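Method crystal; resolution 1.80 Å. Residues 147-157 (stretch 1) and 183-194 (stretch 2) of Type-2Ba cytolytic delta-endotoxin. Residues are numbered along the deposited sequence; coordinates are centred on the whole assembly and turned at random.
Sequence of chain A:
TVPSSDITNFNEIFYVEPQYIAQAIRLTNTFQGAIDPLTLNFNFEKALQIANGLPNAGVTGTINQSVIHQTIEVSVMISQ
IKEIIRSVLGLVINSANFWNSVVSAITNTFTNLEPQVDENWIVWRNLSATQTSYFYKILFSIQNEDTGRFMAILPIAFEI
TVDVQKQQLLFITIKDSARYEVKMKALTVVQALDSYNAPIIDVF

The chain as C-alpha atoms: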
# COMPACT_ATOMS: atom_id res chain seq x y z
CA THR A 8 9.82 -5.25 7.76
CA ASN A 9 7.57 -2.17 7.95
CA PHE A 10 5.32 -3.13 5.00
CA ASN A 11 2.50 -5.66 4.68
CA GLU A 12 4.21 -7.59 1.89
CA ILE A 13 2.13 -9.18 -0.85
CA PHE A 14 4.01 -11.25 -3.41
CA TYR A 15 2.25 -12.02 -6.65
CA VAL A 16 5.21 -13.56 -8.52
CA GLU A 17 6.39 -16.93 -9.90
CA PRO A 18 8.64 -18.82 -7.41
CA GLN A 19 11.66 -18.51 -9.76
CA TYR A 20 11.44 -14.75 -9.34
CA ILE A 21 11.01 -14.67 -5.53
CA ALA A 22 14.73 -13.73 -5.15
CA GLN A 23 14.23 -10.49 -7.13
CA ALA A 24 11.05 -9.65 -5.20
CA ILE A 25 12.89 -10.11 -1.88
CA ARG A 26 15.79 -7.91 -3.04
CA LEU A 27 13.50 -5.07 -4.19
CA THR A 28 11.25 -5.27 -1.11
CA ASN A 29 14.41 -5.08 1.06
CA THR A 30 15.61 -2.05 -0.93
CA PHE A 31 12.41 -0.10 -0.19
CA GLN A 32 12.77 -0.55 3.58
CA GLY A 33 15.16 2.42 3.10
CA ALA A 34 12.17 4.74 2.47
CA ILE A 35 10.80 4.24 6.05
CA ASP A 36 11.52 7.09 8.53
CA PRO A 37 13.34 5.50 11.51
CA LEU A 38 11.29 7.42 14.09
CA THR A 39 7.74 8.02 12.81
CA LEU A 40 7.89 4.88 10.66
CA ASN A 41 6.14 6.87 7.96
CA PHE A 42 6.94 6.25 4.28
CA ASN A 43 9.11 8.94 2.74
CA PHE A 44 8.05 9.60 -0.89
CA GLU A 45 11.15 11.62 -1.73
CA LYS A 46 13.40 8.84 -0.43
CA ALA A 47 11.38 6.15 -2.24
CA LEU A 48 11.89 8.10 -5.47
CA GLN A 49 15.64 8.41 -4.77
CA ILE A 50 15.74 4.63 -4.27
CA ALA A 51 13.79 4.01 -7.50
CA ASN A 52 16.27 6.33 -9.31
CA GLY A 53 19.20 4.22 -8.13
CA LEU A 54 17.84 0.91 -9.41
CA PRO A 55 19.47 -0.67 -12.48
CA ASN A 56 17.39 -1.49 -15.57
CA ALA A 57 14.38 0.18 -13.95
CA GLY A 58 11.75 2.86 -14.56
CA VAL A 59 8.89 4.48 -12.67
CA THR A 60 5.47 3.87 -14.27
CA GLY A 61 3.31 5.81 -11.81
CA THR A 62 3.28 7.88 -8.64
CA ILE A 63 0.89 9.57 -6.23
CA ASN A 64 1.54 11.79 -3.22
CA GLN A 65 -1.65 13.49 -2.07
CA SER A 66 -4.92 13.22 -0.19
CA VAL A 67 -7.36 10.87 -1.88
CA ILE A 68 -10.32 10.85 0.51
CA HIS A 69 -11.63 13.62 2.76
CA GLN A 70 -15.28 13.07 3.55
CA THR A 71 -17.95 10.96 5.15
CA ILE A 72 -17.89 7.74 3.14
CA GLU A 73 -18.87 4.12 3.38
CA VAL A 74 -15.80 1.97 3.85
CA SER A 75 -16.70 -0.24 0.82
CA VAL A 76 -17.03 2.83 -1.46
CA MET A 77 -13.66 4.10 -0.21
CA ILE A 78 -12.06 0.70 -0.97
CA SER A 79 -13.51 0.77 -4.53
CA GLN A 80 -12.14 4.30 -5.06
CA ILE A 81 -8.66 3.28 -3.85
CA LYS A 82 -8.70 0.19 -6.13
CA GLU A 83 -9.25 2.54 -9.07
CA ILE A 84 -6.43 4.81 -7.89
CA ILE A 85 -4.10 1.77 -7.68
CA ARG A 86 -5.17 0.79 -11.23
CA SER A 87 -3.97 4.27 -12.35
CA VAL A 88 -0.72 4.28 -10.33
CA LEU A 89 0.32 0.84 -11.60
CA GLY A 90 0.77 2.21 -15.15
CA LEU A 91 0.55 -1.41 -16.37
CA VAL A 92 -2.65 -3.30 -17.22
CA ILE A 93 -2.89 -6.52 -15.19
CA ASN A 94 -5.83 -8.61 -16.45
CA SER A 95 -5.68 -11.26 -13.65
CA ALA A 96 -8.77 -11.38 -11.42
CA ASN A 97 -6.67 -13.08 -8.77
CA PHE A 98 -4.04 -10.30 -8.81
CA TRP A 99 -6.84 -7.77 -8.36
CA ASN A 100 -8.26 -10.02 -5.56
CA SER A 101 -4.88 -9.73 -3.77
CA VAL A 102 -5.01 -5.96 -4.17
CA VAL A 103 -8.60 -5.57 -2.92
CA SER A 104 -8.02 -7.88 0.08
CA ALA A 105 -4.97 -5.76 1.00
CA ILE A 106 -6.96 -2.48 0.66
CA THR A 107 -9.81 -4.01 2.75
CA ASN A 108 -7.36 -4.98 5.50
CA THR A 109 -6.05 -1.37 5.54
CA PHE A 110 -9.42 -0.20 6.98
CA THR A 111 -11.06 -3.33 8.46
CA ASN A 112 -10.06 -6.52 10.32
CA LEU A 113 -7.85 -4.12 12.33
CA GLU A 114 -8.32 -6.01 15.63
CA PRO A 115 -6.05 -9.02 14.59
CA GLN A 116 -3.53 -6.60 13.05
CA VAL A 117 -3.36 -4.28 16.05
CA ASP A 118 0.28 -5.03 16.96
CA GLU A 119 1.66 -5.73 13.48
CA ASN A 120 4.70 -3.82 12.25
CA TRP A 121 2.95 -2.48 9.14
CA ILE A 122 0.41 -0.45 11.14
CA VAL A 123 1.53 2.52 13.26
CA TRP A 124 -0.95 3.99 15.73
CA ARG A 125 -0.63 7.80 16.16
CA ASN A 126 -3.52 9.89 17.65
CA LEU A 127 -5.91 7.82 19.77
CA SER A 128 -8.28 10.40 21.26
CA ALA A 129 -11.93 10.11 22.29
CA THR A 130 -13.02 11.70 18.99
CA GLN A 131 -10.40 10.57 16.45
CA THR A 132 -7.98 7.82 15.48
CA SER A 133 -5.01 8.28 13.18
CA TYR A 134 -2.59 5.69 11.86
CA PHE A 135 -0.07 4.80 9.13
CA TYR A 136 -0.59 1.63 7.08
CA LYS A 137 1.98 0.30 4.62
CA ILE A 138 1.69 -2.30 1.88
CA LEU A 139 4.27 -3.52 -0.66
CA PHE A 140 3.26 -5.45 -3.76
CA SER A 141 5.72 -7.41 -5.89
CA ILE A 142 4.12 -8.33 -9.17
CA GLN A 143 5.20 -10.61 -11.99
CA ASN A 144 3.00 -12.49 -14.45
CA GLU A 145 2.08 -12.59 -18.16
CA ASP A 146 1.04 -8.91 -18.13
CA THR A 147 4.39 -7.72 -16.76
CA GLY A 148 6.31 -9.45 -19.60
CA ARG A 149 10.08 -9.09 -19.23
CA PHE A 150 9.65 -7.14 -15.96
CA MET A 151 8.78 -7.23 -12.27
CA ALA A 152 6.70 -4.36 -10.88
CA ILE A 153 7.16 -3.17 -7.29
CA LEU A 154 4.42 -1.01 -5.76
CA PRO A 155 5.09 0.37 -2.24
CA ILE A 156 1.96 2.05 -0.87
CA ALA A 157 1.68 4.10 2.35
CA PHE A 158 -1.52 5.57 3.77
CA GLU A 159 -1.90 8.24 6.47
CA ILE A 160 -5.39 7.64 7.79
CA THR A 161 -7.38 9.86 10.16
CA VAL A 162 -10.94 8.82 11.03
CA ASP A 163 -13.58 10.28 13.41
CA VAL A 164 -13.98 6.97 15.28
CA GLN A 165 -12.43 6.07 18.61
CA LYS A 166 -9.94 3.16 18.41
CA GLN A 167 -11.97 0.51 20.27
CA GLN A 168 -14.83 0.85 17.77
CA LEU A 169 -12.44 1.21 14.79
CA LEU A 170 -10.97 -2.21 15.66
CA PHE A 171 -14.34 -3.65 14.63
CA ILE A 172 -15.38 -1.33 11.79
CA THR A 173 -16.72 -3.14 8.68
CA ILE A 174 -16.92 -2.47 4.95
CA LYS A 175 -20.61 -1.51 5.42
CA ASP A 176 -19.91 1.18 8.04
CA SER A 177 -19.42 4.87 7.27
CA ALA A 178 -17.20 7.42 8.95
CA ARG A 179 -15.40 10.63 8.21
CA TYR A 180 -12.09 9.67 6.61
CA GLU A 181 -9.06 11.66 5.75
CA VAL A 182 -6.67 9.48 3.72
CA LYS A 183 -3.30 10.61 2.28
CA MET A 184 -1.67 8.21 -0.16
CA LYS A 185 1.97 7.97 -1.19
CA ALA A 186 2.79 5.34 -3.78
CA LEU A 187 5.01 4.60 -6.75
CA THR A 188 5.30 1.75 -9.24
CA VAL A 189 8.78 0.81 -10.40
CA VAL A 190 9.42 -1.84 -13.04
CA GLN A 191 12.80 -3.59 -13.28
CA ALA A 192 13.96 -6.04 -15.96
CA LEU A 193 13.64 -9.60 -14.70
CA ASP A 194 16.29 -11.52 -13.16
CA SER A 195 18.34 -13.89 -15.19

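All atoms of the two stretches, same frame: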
# COMPACT_ATOMS: atom_id res chain seq x y z
N THR A 147 3.18 -8.54 -17.04
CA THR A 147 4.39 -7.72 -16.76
C THR A 147 5.54 -8.06 -17.72
O THR A 147 6.63 -7.47 -17.62
CB THR A 147 4.91 -7.85 -15.30
OG1 THR A 147 5.42 -9.19 -15.07
CG2 THR A 147 3.81 -7.52 -14.30
N GLY A 148 5.29 -9.02 -18.62
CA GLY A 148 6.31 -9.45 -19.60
C GLY A 148 7.70 -9.69 -19.02
O GLY A 148 7.89 -10.45 -18.05
N ARG A 149 8.67 -8.97 -19.58
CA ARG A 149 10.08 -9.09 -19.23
C ARG A 149 10.46 -8.40 -17.91
O ARG A 149 11.65 -8.24 -17.60
CB ARG A 149 10.91 -8.50 -20.42
CG ARG A 149 12.40 -8.74 -20.41
N PHE A 150 9.44 -8.01 -17.12
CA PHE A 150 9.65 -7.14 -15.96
C PHE A 150 9.01 -7.64 -14.67
O PHE A 150 8.05 -8.43 -14.71
CB PHE A 150 9.07 -5.74 -16.22
CG PHE A 150 9.67 -5.07 -17.41
CD1 PHE A 150 10.82 -4.31 -17.27
CD2 PHE A 150 9.10 -5.23 -18.68
CE1 PHE A 150 11.42 -3.70 -18.38
CE2 PHE A 150 9.68 -4.61 -19.79
CZ PHE A 150 10.85 -3.84 -19.63
N MET A 151 9.55 -7.18 -13.54
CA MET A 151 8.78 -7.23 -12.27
C MET A 151 8.37 -5.82 -11.89
O MET A 151 9.17 -4.89 -12.04
CB MET A 151 9.61 -7.82 -11.15
CG MET A 151 8.90 -7.87 -9.79
SD MET A 151 9.88 -8.79 -8.57
CE MET A 151 9.88 -10.44 -9.27
N ALA A 152 7.15 -5.66 -11.37
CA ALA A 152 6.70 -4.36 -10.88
C ALA A 152 6.67 -4.41 -9.34
O ALA A 152 6.24 -5.39 -8.73
CB ALA A 152 5.32 -4.02 -11.46
N ILE A 153 7.15 -3.33 -8.74
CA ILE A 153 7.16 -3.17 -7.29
C ILE A 153 6.35 -1.92 -6.98
O ILE A 153 6.60 -0.82 -7.53
CB ILE A 153 8.61 -2.98 -6.77
CG1 ILE A 153 9.52 -4.15 -7.19
CG2 ILE A 153 8.63 -2.80 -5.26
CD1 ILE A 153 9.10 -5.54 -6.65
N LEU A 154 5.35 -2.08 -6.11
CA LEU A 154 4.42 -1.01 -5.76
C LEU A 154 4.34 -0.85 -4.23
O LEU A 154 3.53 -1.54 -3.58
CB LEU A 154 3.05 -1.31 -6.39
CG LEU A 154 1.84 -0.40 -6.07
CD1 LEU A 154 2.17 1.09 -6.04
CD2 LEU A 154 0.73 -0.69 -7.14
N PRO A 155 5.22 -0.02 -3.64
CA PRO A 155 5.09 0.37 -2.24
C PRO A 155 3.95 1.36 -2.11
O PRO A 155 3.84 2.28 -2.93
CB PRO A 155 6.42 1.10 -1.94
CG PRO A 155 7.33 0.70 -3.05
CD PRO A 155 6.45 0.56 -4.24
N ILE A 156 3.08 1.13 -1.13
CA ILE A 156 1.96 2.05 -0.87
C ILE A 156 1.94 2.39 0.61
O ILE A 156 1.93 1.48 1.44
CB ILE A 156 0.61 1.43 -1.21
CG1 ILE A 156 0.54 0.95 -2.66
CG2 ILE A 156 -0.54 2.45 -0.89
CD1 ILE A 156 -0.70 0.16 -2.98
N ALA A 157 1.92 3.68 0.96
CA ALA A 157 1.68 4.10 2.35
C ALA A 157 0.43 4.96 2.49
O ALA A 157 0.21 5.88 1.68
CB ALA A 157 2.88 4.84 2.93
N LYS A 183 -4.40 10.13 3.14
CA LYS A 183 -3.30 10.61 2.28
C LYS A 183 -2.58 9.36 1.77
O LYS A 183 -2.34 8.43 2.51
CB LYS A 183 -2.29 11.50 3.02
CG LYS A 183 -1.37 12.19 2.02
CD LYS A 183 -0.31 13.14 2.60
CE LYS A 183 0.41 13.81 1.41
NZ LYS A 183 1.10 15.09 1.73
N MET A 184 -2.30 9.34 0.47
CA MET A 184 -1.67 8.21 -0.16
C MET A 184 -0.35 8.62 -0.77
O MET A 184 -0.28 9.63 -1.48
CB MET A 184 -2.58 7.72 -1.27
CG MET A 184 -2.18 6.42 -1.90
SD MET A 184 -3.56 5.92 -2.92
CE MET A 184 -2.88 4.45 -3.69
N LYS A 185 0.68 7.82 -0.54
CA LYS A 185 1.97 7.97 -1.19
C LYS A 185 2.31 6.62 -1.80
O LYS A 185 2.37 5.61 -1.10
CB LYS A 185 3.04 8.36 -0.17
CG LYS A 185 2.86 9.73 0.45
CD LYS A 185 3.76 9.90 1.67
CE LYS A 185 3.81 11.35 2.11
NZ LYS A 185 4.62 11.44 3.35
N ALA A 186 2.54 6.61 -3.10
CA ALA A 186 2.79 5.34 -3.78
C ALA A 186 3.63 5.59 -5.04
O ALA A 186 3.62 6.69 -5.62
CB ALA A 186 1.46 4.67 -4.14
N LEU A 187 4.38 4.57 -5.45
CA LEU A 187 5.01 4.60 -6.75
C LEU A 187 5.05 3.18 -7.31
O LEU A 187 5.07 2.21 -6.53
CB LEU A 187 6.44 5.17 -6.66
CG LEU A 187 7.60 4.36 -6.02
CD1 LEU A 187 8.04 3.17 -6.85
CD2 LEU A 187 8.81 5.27 -5.84
N THR A 188 5.05 3.05 -8.63
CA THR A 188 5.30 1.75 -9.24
C THR A 188 6.61 1.85 -9.98
O THR A 188 6.79 2.75 -10.81
CB THR A 188 4.20 1.36 -10.25
OG1 THR A 188 2.91 1.45 -9.61
CG2 THR A 188 4.42 -0.04 -10.72
N VAL A 189 7.52 0.93 -9.67
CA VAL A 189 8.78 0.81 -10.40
C VAL A 189 8.85 -0.57 -11.07
O VAL A 189 8.56 -1.60 -10.45
CB VAL A 189 10.02 1.10 -9.48
CG1 VAL A 189 10.09 0.07 -8.35
CG2 VAL A 189 11.34 1.06 -10.30
N VAL A 190 9.20 -0.58 -12.36
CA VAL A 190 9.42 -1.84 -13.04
C VAL A 190 10.92 -2.02 -13.25
O VAL A 190 11.64 -1.06 -13.56
CB VAL A 190 8.63 -1.94 -14.37
CG1 VAL A 190 7.13 -1.85 -14.10
CG2 VAL A 190 9.07 -0.84 -15.38
N GLN A 191 11.40 -3.24 -13.03
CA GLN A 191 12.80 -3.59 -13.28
C GLN A 191 12.83 -4.83 -14.17
O GLN A 191 11.99 -5.76 -13.99
CB GLN A 191 13.55 -3.88 -11.97
CG GLN A 191 15.06 -4.24 -12.15
CD GLN A 191 15.75 -4.42 -10.80
OE1 GLN A 191 15.45 -5.36 -10.06
NE2 GLN A 191 16.70 -3.54 -10.49
N ALA A 192 13.74 -4.84 -15.15
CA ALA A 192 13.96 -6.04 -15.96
C ALA A 192 14.14 -7.26 -15.04
O ALA A 192 14.80 -7.19 -14.01
CB ALA A 192 15.18 -5.89 -16.91
N LEU A 193 13.51 -8.36 -15.42
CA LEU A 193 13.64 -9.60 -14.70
C LEU A 193 15.10 -10.06 -14.74
O LEU A 193 15.71 -10.06 -15.75
CB LEU A 193 12.72 -10.68 -15.25
CG LEU A 193 11.23 -10.58 -15.03
CD1 LEU A 193 10.43 -11.60 -15.80
CD2 LEU A 193 10.84 -10.56 -13.59
N ASP A 194 15.64 -10.30 -13.58
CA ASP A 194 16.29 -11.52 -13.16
C ASP A 194 16.58 -12.56 -14.18
O ASP A 194 15.74 -13.29 -14.48
CB ASP A 194 17.45 -11.34 -12.23
CG ASP A 194 17.14 -10.54 -11.03
OD1 ASP A 194 17.19 -9.35 -11.16
OD2 ASP A 194 16.97 -11.06 -9.95

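What fastens the two stretches together? They run as neighbouring antiparallel strands, and the strongest ties are backbone hydrogen bonds in reciprocal pairs. Met 151 N donates to Gln 191 O and Gln 191 N to Met 151 O, each at 2.9 Å. Two residues on, Ile 153 N reaches Val 189 O at 2.8 Å, and Val 189 N returns to Ile 153 O at 2.9 Å. At the far end Ala 157 N lies 2.9 Å from Lys 185 O, and Lys 185 N lies 3.0 Å from Ala 157 O. Angles at the hydrogen of 162° to 177° make these bonds nearly straight.

Where does the ladder falter? It does so at Pro 155, whose ring nitrogen carries no hydrogen to donate. Leu 187 N still gives a weak bond to Pro 155 O, at 3.4 Å, but nothing comes back. Instead Leu 187 O faces carbon: it is 3.1 Å from Pro 155 CD and 3.1 Å from Leu 154 CD1, and the CA of Leu 154 makes a CA-H...O contact with it at 3.4 Å. Similar contacts fill the spaces between the hydrogen bonds, the shortest joining Val 190 CA to Met 151 O at 3.2 Å.

How does the pairing end beside the turn? A type II' turn from Thr 147 to Phe 150, closed by Phe 150 N bonding to Thr 147 O at 2.9 Å, leads into the first strand; Gly 148 takes a positive phi there, which suits glycine. Within the turn, Arg 149 O accepts from Leu 193 N at 2.9 Å, extending the ladder beyond the second strand. The Leu 193 side chain, with chi1 m and chi2 t, comes back over the first stretch: its CD1 is 3.6 Å from Gly 148 O, and its CD2 is 3.9 Å from Met 151 CB.

What do the side chains add? Alternation along the strands sends Ala 152, Ile 156, Ala 186 and Val 190 to one face of the sheet, and Met 151, Ile 153, Val 189 and Gln 191 to the other. On the first, Ala 152 CB meets Val 190 CG1 at 3.9 Å, and Ile 156 CG1 meets Ala 186 CB at 4.1 Å, each a small methyl beside a branched chain. On the other, Ile 153 CB packs 3.7 Å from Val 189 CG1; beta-branched residues suit this extended backbone. Together the stretches bury 858 Å². Lys 185 joins through its backbone while its side-chain end leads away, and buried Gln 191 has its amide satisfied elsewhere in the structure.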